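Soluble lytic murein transglycosylase (Pseudomonas aeruginosa, PDB 5OHU) turns over peptidoglycan as a lytic transglycosylase, cleaving the glycan strands of the bacterial cell wall in both exolytic and endolytic fashion. Local coordinates at residues Phe125-Cys130 with Pro160-Thr165; Lys180-Leu185 with Gln202-Leu207. All blocks are in the same frame, centred on the assembly; numbering follows the deposited sequence.

Contact 1: Phe125-Cys130 with Pro160-Thr165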
loop_
_atom_site.group_PDB
_atom_site.type_symbol
_atom_site.label_atom_id
_atom_site.label_comp_id
_atom_site.label_asym_id
_atom_site.label_seq_id
_atom_site.Cartn_x
_atom_site.Cartn_y
_atom_site.Cartn_z
ATOM N N PHE A 125 15.340 -11.867 -2.749
ATOM C CA PHE A 125 15.160 -13.276 -2.424
ATOM C C PHE A 125 15.977 -13.582 -1.176
ATOM O O PHE A 125 17.210 -13.625 -1.227
ATOM C CB PHE A 125 15.576 -14.175 -3.583
ATOM C CG PHE A 125 14.648 -14.118 -4.756
ATOM C CD1 PHE A 125 13.313 -14.460 -4.617
ATOM C CD2 PHE A 125 15.116 -13.740 -6.007
ATOM C CE1 PHE A 125 12.454 -14.427 -5.714
ATOM C CE2 PHE A 125 14.268 -13.702 -7.100
ATOM C CZ PHE A 125 12.934 -14.043 -6.957
ATOM N N THR A 126 15.285 -13.777 -0.052
ATOM C CA THR A 126 15.955 -14.146 1.189
ATOM C C THR A 126 16.859 -15.363 1.011
ATOM O O THR A 126 17.922 -15.447 1.635
ATOM C CB THR A 126 14.897 -14.417 2.271
ATOM O OG1 THR A 126 14.133 -13.231 2.490
ATOM C CG2 THR A 126 15.539 -14.828 3.586
ATOM N N GLU A 127 16.460 -16.313 0.161
ATOM C CA GLU A 127 17.267 -17.506 -0.051
ATOM C C GLU A 127 18.651 -17.158 -0.593
ATOM O O GLU A 127 19.659 -17.731 -0.163
ATOM C CB GLU A 127 16.538 -18.455 -1.001
ATOM C CG GLU A 127 17.285 -19.758 -1.256
ATOM C CD GLU A 127 16.550 -20.676 -2.232
ATOM O OE1 GLU A 127 17.026 -21.807 -2.448
ATOM O OE2 GLU A 127 15.494 -20.274 -2.779
ATOM N N LEU A 128 18.722 -16.219 -1.532
ATOM C CA LEU A 128 20.021 -15.825 -2.065
ATOM C C LEU A 128 20.838 -15.063 -1.023
ATOM O O LEU A 128 22.053 -15.267 -0.902
ATOM C CB LEU A 128 19.834 -14.981 -3.331
ATOM C CG LEU A 128 19.086 -15.589 -4.510
ATOM C CD1 LEU A 128 18.825 -14.523 -5.553
ATOM C CD2 LEU A 128 19.869 -16.756 -5.120
ATOM N N ASP A 129 20.191 -14.176 -0.267
ATOM C CA ASP A 129 20.877 -13.495 0.826
ATOM C C ASP A 129 21.520 -14.497 1.775
ATOM O O ASP A 129 22.668 -14.323 2.200
ATOM C CB ASP A 129 19.900 -12.585 1.581
ATOM C CG ASP A 129 19.254 -11.539 0.684
ATOM O OD1 ASP A 129 19.710 -11.354 -0.471
ATOM O OD2 ASP A 129 18.289 -10.885 1.143
ATOM N N CYS A 130 20.818 -15.583 2.081
ATOM C CA CYS A 130 21.394 -16.577 2.985
ATOM C C CYS A 130 22.549 -17.324 2.342
ATOM O O CYS A 130 23.586 -17.531 2.986
ATOM C CB CYS A 130 20.304 -17.526 3.457
ATOM S SG CYS A 130 19.326 -16.636 4.711
ATOM N N PRO A 160 13.860 -19.412 4.766
ATOM C CA PRO A 160 14.105 -20.561 3.887
ATOM C C PRO A 160 15.235 -21.447 4.390
ATOM O O PRO A 160 16.043 -21.087 5.251
ATOM C CB PRO A 160 14.475 -19.921 2.551
ATOM C CG PRO A 160 13.885 -18.546 2.598
ATOM C CD PRO A 160 13.947 -18.130 4.045
ATOM N N ALA A 161 15.291 -22.628 3.774
ATOM C CA ALA A 161 16.241 -23.672 4.144
ATOM C C ALA A 161 17.685 -23.197 4.115
ATOM O O ALA A 161 18.474 -23.546 5.002
ATOM C CB ALA A 161 16.069 -24.860 3.202
ATOM N N ALA A 162 18.074 -22.442 3.086
ATOM C CA ALA A 162 19.462 -21.992 3.035
ATOM C C ALA A 162 19.806 -21.141 4.250
ATOM O O ALA A 162 20.964 -21.116 4.688
ATOM C CB ALA A 162 19.736 -21.213 1.744
ATOM N N CYS A 163 18.818 -20.434 4.806
ATOM C CA CYS A 163 19.067 -19.655 6.016
ATOM C C CYS A 163 19.300 -20.564 7.209
ATOM O O CYS A 163 20.157 -20.283 8.057
ATOM C CB CYS A 163 17.915 -18.694 6.266
ATOM S SG CYS A 163 17.621 -17.636 4.834
ATOM N N ASP A 164 18.572 -21.674 7.275
ATOM C CA ASP A 164 18.853 -22.670 8.303
ATOM C C ASP A 164 20.305 -23.134 8.241
ATOM O O ASP A 164 20.966 -23.293 9.275
ATOM C CB ASP A 164 17.906 -23.858 8.151
ATOM C CG ASP A 164 17.547 -24.474 9.470
ATOM O OD1 ASP A 164 16.689 -23.897 10.169
ATOM O OD2 ASP A 164 18.138 -25.519 9.818
ATOM N N THR A 165 20.832 -23.321 7.032
ATOM C CA THR A 165 22.237 -23.687 6.885
ATOM C C THR A 165 23.152 -22.572 7.386
ATOM O O THR A 165 24.123 -22.818 8.113
ATOM C CB THR A 165 22.522 -23.999 5.421
ATOM O OG1 THR A 165 21.876 -25.225 5.078
ATOM C CG2 THR A 165 24.025 -24.113 5.174
#
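Thr126 lays its methyl group against the ring of Pro160, with CG2 3.7 Å from CD of the proline. The two side chains cross at about a right angle. CG2 stands anti to the backbone N, and this turns the methyl, not OG1, toward the other helix. The same methyl lies 3.7 Å from SG of Cys163, so it rests over the place where the proline ring and the sulphur come together.

Glu127 passes beside Ala162 with its aliphatic part, CG to CB 4.1 Å. Its chain is extended beyond CG, and its carboxylate is occupied elsewhere, in a salt bridge with Arg104. CB of Ala162 also sits 4.0 Å from the carbonyl O of Glu127. The same methyl also meets CB of Cys130, and it touches Leu131 and Gln134 further along helix 126-138.

The covalent link is the disulfide, SG of Cys130 to SG of Cys163 at 2.0 Å. Its chi3 of 97° is close to the relaxed value and gives a right-handed bridge. In both cysteines SG is anti to the carbonyl carbon, beside the backbone N. The CA atoms of Cys130 and Cys163 are 4.9 Å apart. Both cysteines are buried, and Leu152 of helix 142-153 packs on Thr126 and Cys130.

The bridge joins two helices, 126-138 and 161-172, near their N-terminal ends. Phe125 and Pro160 hold the N-cap positions. Near the bridge the axes run nearly parallel, at 22°, and their approach to 8.0 Å sets the two starts side by side.

No hydrogen bond crosses the contact. Apolar packing and one S-S bond hold it. The disulfide is consistent with a protein that carries a signal sequence and is probably exported to the oxidising periplasm.

Contact 2: Lys180-Leu185 with Gln202-Leu207. With PO4 (phosphate ion), chain B.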
loop_
_atom_site.group_PDB
_atom_site.type_symbol
_atom_site.label_atom_id
_atom_site.label_comp_id
_atom_site.label_asym_id
_atom_site.label_seq_id
_atom_site.Cartn_x
_atom_site.Cartn_y
_atom_site.Cartn_z
ATOM N N LYS A 180 20.140 -13.401 21.531
ATOM C CA LYS A 180 19.684 -13.331 20.142
ATOM C C LYS A 180 18.516 -14.273 19.876
ATOM O O LYS A 180 17.647 -13.961 19.052
ATOM C CB LYS A 180 20.835 -13.646 19.187
ATOM C CG LYS A 180 21.994 -12.682 19.309
ATOM C CD LYS A 180 23.179 -13.184 18.516
ATOM C CE LYS A 180 24.340 -12.220 18.581
ATOM N NZ LYS A 180 25.580 -12.872 18.078
ATOM N N VAL A 181 18.481 -15.432 20.537
ATOM C CA VAL A 181 17.279 -16.259 20.502
ATOM C C VAL A 181 16.101 -15.481 21.066
ATOM O O VAL A 181 15.009 -15.451 20.483
ATOM C CB VAL A 181 17.498 -17.570 21.279
ATOM C CG1 VAL A 181 16.267 -18.481 21.136
ATOM C CG2 VAL A 181 18.755 -18.268 20.798
ATOM N N TRP A 182 16.318 -14.832 22.212
ATOM C CA TRP A 182 15.270 -14.050 22.853
ATOM C C TRP A 182 14.746 -12.942 21.941
ATOM O O TRP A 182 13.531 -12.796 21.773
ATOM C CB TRP A 182 15.792 -13.473 24.169
ATOM C CG TRP A 182 14.759 -12.674 24.923
ATOM C CD1 TRP A 182 14.644 -11.318 24.948
ATOM C CD2 TRP A 182 13.696 -13.185 25.738
ATOM N NE1 TRP A 182 13.578 -10.948 25.741
ATOM C CE2 TRP A 182 12.982 -12.074 26.241
ATOM C CE3 TRP A 182 13.286 -14.469 26.102
ATOM C CZ2 TRP A 182 11.875 -12.212 27.091
ATOM C CZ3 TRP A 182 12.184 -14.608 26.942
ATOM C CH2 TRP A 182 11.493 -13.485 27.430
ATOM N N LYS A 183 15.648 -12.151 21.338
ATOM C CA LYS A 183 15.201 -11.113 20.412
ATOM C C LYS A 183 14.307 -11.682 19.326
ATOM O O LYS A 183 13.283 -11.084 18.972
ATOM C CB LYS A 183 16.371 -10.430 19.714
ATOM C CG LYS A 183 17.026 -9.230 20.323
ATOM C CD LYS A 183 18.130 -9.638 21.202
ATOM C CE LYS A 183 19.025 -8.455 21.533
ATOM N NZ LYS A 183 18.168 -7.262 21.837
ATOM N N ARG A 184 14.707 -12.806 18.735
ATOM C CA ARG A 184 13.907 -13.320 17.637
ATOM C C ARG A 184 12.572 -13.841 18.146
ATOM O O ARG A 184 11.542 -13.698 17.478
ATOM C CB ARG A 184 14.662 -14.412 16.875
ATOM C CG ARG A 184 13.977 -14.722 15.549
ATOM C CD ARG A 184 14.526 -15.948 14.869
ATOM N NE ARG A 184 13.838 -16.167 13.613
ATOM C CZ ARG A 184 13.997 -17.234 12.831
ATOM N NH1 ARG A 184 14.837 -18.206 13.169
ATOM N NH2 ARG A 184 13.310 -17.322 11.708
ATOM N N LEU A 185 12.574 -14.457 19.324
ATOM C CA LEU A 185 11.325 -14.860 19.959
ATOM C C LEU A 185 10.364 -13.686 20.048
ATOM O O LEU A 185 9.195 -13.795 19.671
ATOM C CB LEU A 185 11.639 -15.443 21.336
ATOM C CG LEU A 185 10.589 -15.872 22.365
ATOM C CD1 LEU A 185 9.315 -16.333 21.750
ATOM C CD2 LEU A 185 11.199 -17.006 23.189
ATOM N N GLN A 202 11.677 -23.072 23.278
ATOM C CA GLN A 202 12.278 -24.346 23.669
ATOM C C GLN A 202 13.787 -24.370 23.494
ATOM O O GLN A 202 14.428 -25.356 23.876
ATOM C CB GLN A 202 11.657 -25.492 22.867
ATOM C CG GLN A 202 10.237 -25.839 23.285
ATOM C CD GLN A 202 9.529 -26.713 22.269
ATOM O OE1 GLN A 202 9.964 -26.832 21.122
ATOM N NE2 GLN A 202 8.431 -27.331 22.684
ATOM N N ARG A 203 14.378 -23.322 22.936
ATOM C CA ARG A 203 15.814 -23.272 22.720
ATOM C C ARG A 203 16.501 -22.276 23.638
ATOM O O ARG A 203 17.675 -21.965 23.428
ATOM C CB ARG A 203 16.109 -22.940 21.259
ATOM C CG ARG A 203 15.514 -23.945 20.279
ATOM C CD ARG A 203 15.823 -23.531 18.857
ATOM N NE ARG A 203 17.249 -23.266 18.705
ATOM C CZ ARG A 203 17.810 -22.763 17.613
ATOM N NH1 ARG A 203 17.064 -22.460 16.558
ATOM N NH2 ARG A 203 19.119 -22.565 17.585
ATOM N N LEU A 204 15.803 -21.777 24.657
ATOM C CA LEU A 204 16.399 -20.845 25.605
ATOM C C LEU A 204 17.017 -21.617 26.767
ATOM O O LEU A 204 16.305 -22.380 27.435
ATOM C CB LEU A 204 15.356 -19.868 26.119
ATOM C CG LEU A 204 14.707 -18.900 25.121
ATOM C CD1 LEU A 204 13.456 -18.246 25.739
ATOM C CD2 LEU A 204 15.690 -17.840 24.666
ATOM N N PRO A 205 18.318 -21.457 27.044
ATOM C CA PRO A 205 18.922 -22.214 28.165
ATOM C C PRO A 205 18.392 -21.818 29.533
ATOM O O PRO A 205 18.108 -22.694 30.352
ATOM C CB PRO A 205 20.420 -21.900 28.034
ATOM C CG PRO A 205 20.601 -21.406 26.653
ATOM C CD PRO A 205 19.329 -20.745 26.246
ATOM N N THR A 206 18.273 -20.519 29.815
ATOM C CA THR A 206 17.859 -20.050 31.130
ATOM C C THR A 206 16.510 -19.347 31.147
ATOM O O THR A 206 15.940 -19.176 32.230
ATOM C CB THR A 206 18.903 -19.085 31.715
ATOM O OG1 THR A 206 18.715 -17.774 31.165
ATOM C CG2 THR A 206 20.303 -19.562 31.402
ATOM N N LEU A 207 15.986 -18.934 29.992
ATOM C CA LEU A 207 14.812 -18.076 29.944
ATOM C C LEU A 207 13.575 -18.789 29.416
ATOM O O LEU A 207 12.609 -18.124 29.013
ATOM C CB LEU A 207 15.105 -16.839 29.099
ATOM C CG LEU A 207 16.079 -15.816 29.673
ATOM C CD1 LEU A 207 16.370 -14.741 28.637
ATOM C CD2 LEU A 207 15.477 -15.211 30.915
HETATM P P PO4 B . 14.298 -20.891 10.532
HETATM O O1 PO4 B . 13.430 -22.109 10.707
HETATM O O2 PO4 B . 13.438 -19.709 10.177
HETATM O O3 PO4 B . 15.058 -20.648 11.814
HETATM O O4 PO4 B . 15.288 -21.124 9.417
#
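The indole of Trp182 meets Leu207 and Leu204 around CE3. CD1 of Leu207 stands 3.9 Å above the ring plane, displaced toward the rim. CD1 of Leu204 is at the edge, in the plane, 3.8 Å from CE3. The ring is also fixed at its polar end, where NE1 gives a hydrogen bond to Asp239 OD2.

The guanidinium of Arg184 offers its edge to a phosphate ion, whose phosphorus lies in the guanidinium plane. NH1 donates to phosphate O3 at 2.8 Å, and NH2 donates to O2 in a second, nearly straight bond. NE bonds to O of Val155 and NH2 also to O of Lys157, which fixes the rotation of the group and turns its NH1/NH2 edge to the ion. Trp153 makes a cation-pi contact with it. The ion probably comes from the crystallisation liquor.

Leu204 joins the apolar side chains. Its CD1 meets CD2 of Leu185 at 3.6 Å, with the two side chains at about a right angle. Its other branch, CD2, lies 3.6 Å from CG1 of Val181, and the two side chains lie alongside, pointing in opposite senses. No hydrogen bond runs between the two segments, but Glu178, the first residue of helix 178-190, accepts through OE2 from N of Thr206 and N of Leu207.

Segment 202-207 is the loop between helices 194-201 and 208-219, packed against helix 178-190. The arrangement is consistent with the alpha-superhelix of Slt70-like enzymes. Leu185 also packs on Ala197 and Ala201 of the first and on Val215 of the second. Trp182 touches Gln210 and Met214 of helix 208-219.

In the fold
Contact 1 closes before contact 2 opens in the chain. Their centres are 21 Å apart, and their nearest atoms are about 7 Å apart, so they do not touch. Helices 161-172 and 178-190 follow one another and carry the chain from one to the other. Arg184 of contact 2 reaches toward helix 161-172, where it packs on Phe167, and its phosphate is also bound by N of Gln159, the residue just before Pro160 of contact 1. A separate phosphate lies about 3 Å from Glu127. Both contacts lie on the same side of the chain's centre, about 26 and 33 Å from it, probably within the ring-shaped helical part known from Slt70-like transglycosylases.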